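Local coordinates for protein enoyl-CoA hydratase (Geobacillus kaustophilus, PDB 2PPY) that probably catalyses the reversible hydration of enoyl-CoA thioesters in fatty acid beta-oxidation, as expected of a member of the enoyl-CoA hydratase/isomerase family, at residues Asp130-Ile135 and Phe188-Thr193. Residues are numbered along the deposited sequence; the frame is centred on the assembly and turned at random.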
loop_
_atom_site.group_PDB
_atom_site.type_symbol
_atom_site.label_atom_id
_atom_site.label_comp_id
_atom_site.label_asym_id
_atom_site.label_seq_id
_atom_site.Cartn_x
_atom_site.Cartn_y
_atom_site.Cartn_z
ATOM N N ASP A 130 -7.380 -36.222 8.919
ATOM C CA ASP A 130 -8.466 -36.509 7.983
ATOM C C ASP A 130 -9.828 -36.794 8.610
ATOM O O ASP A 130 -10.807 -36.998 7.900
ATOM C CB ASP A 130 -8.075 -37.630 6.999
ATOM C CG ASP A 130 -7.738 -38.947 7.681
ATOM O OD1 ASP A 130 -7.345 -39.879 6.952
ATOM O OD2 ASP A 130 -7.861 -39.063 8.917
ATOM N N GLU A 131 -9.889 -36.786 9.937
ATOM C CA GLU A 131 -11.144 -37.006 10.649
ATOM C C GLU A 131 -11.265 -35.952 11.751
ATOM O O GLU A 131 -12.021 -36.119 12.709
ATOM C CB GLU A 131 -11.178 -38.408 11.271
ATOM C CG GLU A 131 -11.061 -39.549 10.270
ATOM C CD GLU A 131 -11.261 -40.915 10.914
ATOM O OE1 GLU A 131 -12.379 -41.184 11.406
ATOM O OE2 GLU A 131 -10.304 -41.721 10.932
ATOM N N ALA A 132 -10.516 -34.861 11.593
ATOM C CA ALA A 132 -10.492 -33.766 12.563
ATOM C C ALA A 132 -11.833 -33.079 12.796
ATOM O O ALA A 132 -12.017 -32.410 13.809
ATOM C CB ALA A 132 -9.447 -32.728 12.147
ATOM N N GLY A 133 -12.764 -33.223 11.862
ATOM C CA GLY A 133 -14.063 -32.601 12.048
ATOM C C GLY A 133 -14.384 -31.418 11.159
ATOM O O GLY A 133 -14.193 -31.472 9.942
ATOM N N LYS A 134 -14.867 -30.343 11.780
ATOM C CA LYS A 134 -15.268 -29.122 11.074
ATOM C C LYS A 134 -14.272 -27.978 11.195
ATOM O O LYS A 134 -13.615 -27.806 12.223
ATOM C CB LYS A 134 -16.606 -28.610 11.612
ATOM C CG LYS A 134 -17.731 -29.625 11.712
ATOM C CD LYS A 134 -18.931 -28.979 12.401
ATOM C CE LYS A 134 -20.097 -29.938 12.567
ATOM N NZ LYS A 134 -21.252 -29.279 13.244
ATOM N N ILE A 135 -14.180 -27.181 10.138
ATOM C CA ILE A 135 -13.297 -26.024 10.137
ATOM C C ILE A 135 -14.025 -24.890 9.414
ATOM O O ILE A 135 -14.539 -25.074 8.310
ATOM C CB ILE A 135 -11.937 -26.353 9.455
ATOM C CG1 ILE A 135 -11.044 -25.110 9.436
ATOM C CG2 ILE A 135 -12.169 -26.897 8.052
ATOM C CD1 ILE A 135 -9.599 -25.414 9.106
ATOM N N PHE A 188 -3.327 -35.144 7.170
ATOM C CA PHE A 188 -2.699 -36.416 7.515
ATOM C C PHE A 188 -3.717 -37.416 8.057
ATOM O O PHE A 188 -4.813 -37.035 8.488
ATOM C CB PHE A 188 -1.634 -36.218 8.601
ATOM C CG PHE A 188 -0.521 -35.269 8.235
ATOM C CD1 PHE A 188 0.185 -35.413 7.043
ATOM C CD2 PHE A 188 -0.125 -34.277 9.133
ATOM C CE1 PHE A 188 1.282 -34.594 6.763
ATOM C CE2 PHE A 188 0.968 -33.456 8.862
ATOM C CZ PHE A 188 1.670 -33.611 7.674
ATOM N N PRO A 189 -3.375 -38.717 8.028
ATOM C CA PRO A 189 -4.303 -39.722 8.556
ATOM C C PRO A 189 -4.460 -39.355 10.032
ATOM O O PRO A 189 -3.464 -39.141 10.723
ATOM C CB PRO A 189 -3.539 -41.031 8.368
ATOM C CG PRO A 189 -2.733 -40.772 7.140
ATOM C CD PRO A 189 -2.228 -39.360 7.360
ATOM N N GLN A 190 -5.697 -39.273 10.506
ATOM C CA GLN A 190 -5.977 -38.886 11.888
ATOM C C GLN A 190 -4.981 -39.341 12.959
ATOM O O GLN A 190 -4.392 -38.515 13.655
ATOM C CB GLN A 190 -7.381 -39.349 12.280
ATOM C CG GLN A 190 -7.935 -38.696 13.543
ATOM C CD GLN A 190 -8.120 -37.188 13.401
ATOM O OE1 GLN A 190 -8.557 -36.700 12.359
ATOM N NE2 GLN A 190 -7.803 -36.448 14.461
ATOM N N ALA A 191 -4.786 -40.648 13.093
ATOM C CA ALA A 191 -3.889 -41.178 14.115
ATOM C C ALA A 191 -2.408 -40.870 13.910
ATOM O O ALA A 191 -1.589 -41.144 14.786
ATOM C CB ALA A 191 -4.093 -42.687 14.237
ATOM N N GLU A 192 -2.062 -40.299 12.763
ATOM C CA GLU A 192 -0.669 -39.977 12.469
ATOM C C GLU A 192 -0.419 -38.471 12.409
ATOM O O GLU A 192 0.698 -38.029 12.134
ATOM C CB GLU A 192 -0.275 -40.601 11.131
ATOM C CG GLU A 192 -0.439 -42.109 11.074
ATOM C CD GLU A 192 -0.418 -42.638 9.655
ATOM O OE1 GLU A 192 0.531 -42.307 8.909
ATOM O OE2 GLU A 192 -1.350 -43.386 9.290
ATOM N N THR A 193 -1.455 -37.686 12.683
ATOM C CA THR A 193 -1.350 -36.232 12.616
ATOM C C THR A 193 -0.233 -35.634 13.460
ATOM O O THR A 193 0.600 -34.880 12.949
ATOM C CB THR A 193 -2.689 -35.577 12.985
ATOM O OG1 THR A 193 -3.698 -36.044 12.084
ATOM C CG2 THR A 193 -2.599 -34.061 12.877
#
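Gln190, in the connection between strand 186-188 and helix 193-205, reaches to the backbone of 130-135, and Asp130 reaches back. The backbone N of Asp130 donates to Phe188 O at 2.7 Å, nearly along the C=O axis. Asp130 holds CG in the crowded position between its backbone N and carbonyl carbon (chi1 60°), which brings the carboxylate to the opposing segment. There OD2 accepts from the backbone N of Gln190, 2.7 Å away and above the carboxylate plane; aspartate suits the place, its short chain just spanning the gap to that N-H. In the crotonase fold these segments follow adjacent parallel strands, 125-129 and 186-188, so the Asp130 N bond continues their pairing at the C-terminal ends, and side chains take over beyond it. Gln190 has CG anti to the backbone N (chi1 -164°) and bends at chi2 (63°), crossing Glu131 obliquely. Its OE1 accepts from Glu131 N at 2.8 Å, though the modelled oxygen is crowded and its place less certain. A glutamine fits because NE2 can donate as well, here to Glu109 O. Thr193 turns OG1 back to donate to Gln190 O at 3.0 Å, sharing that carbonyl with its own N-H.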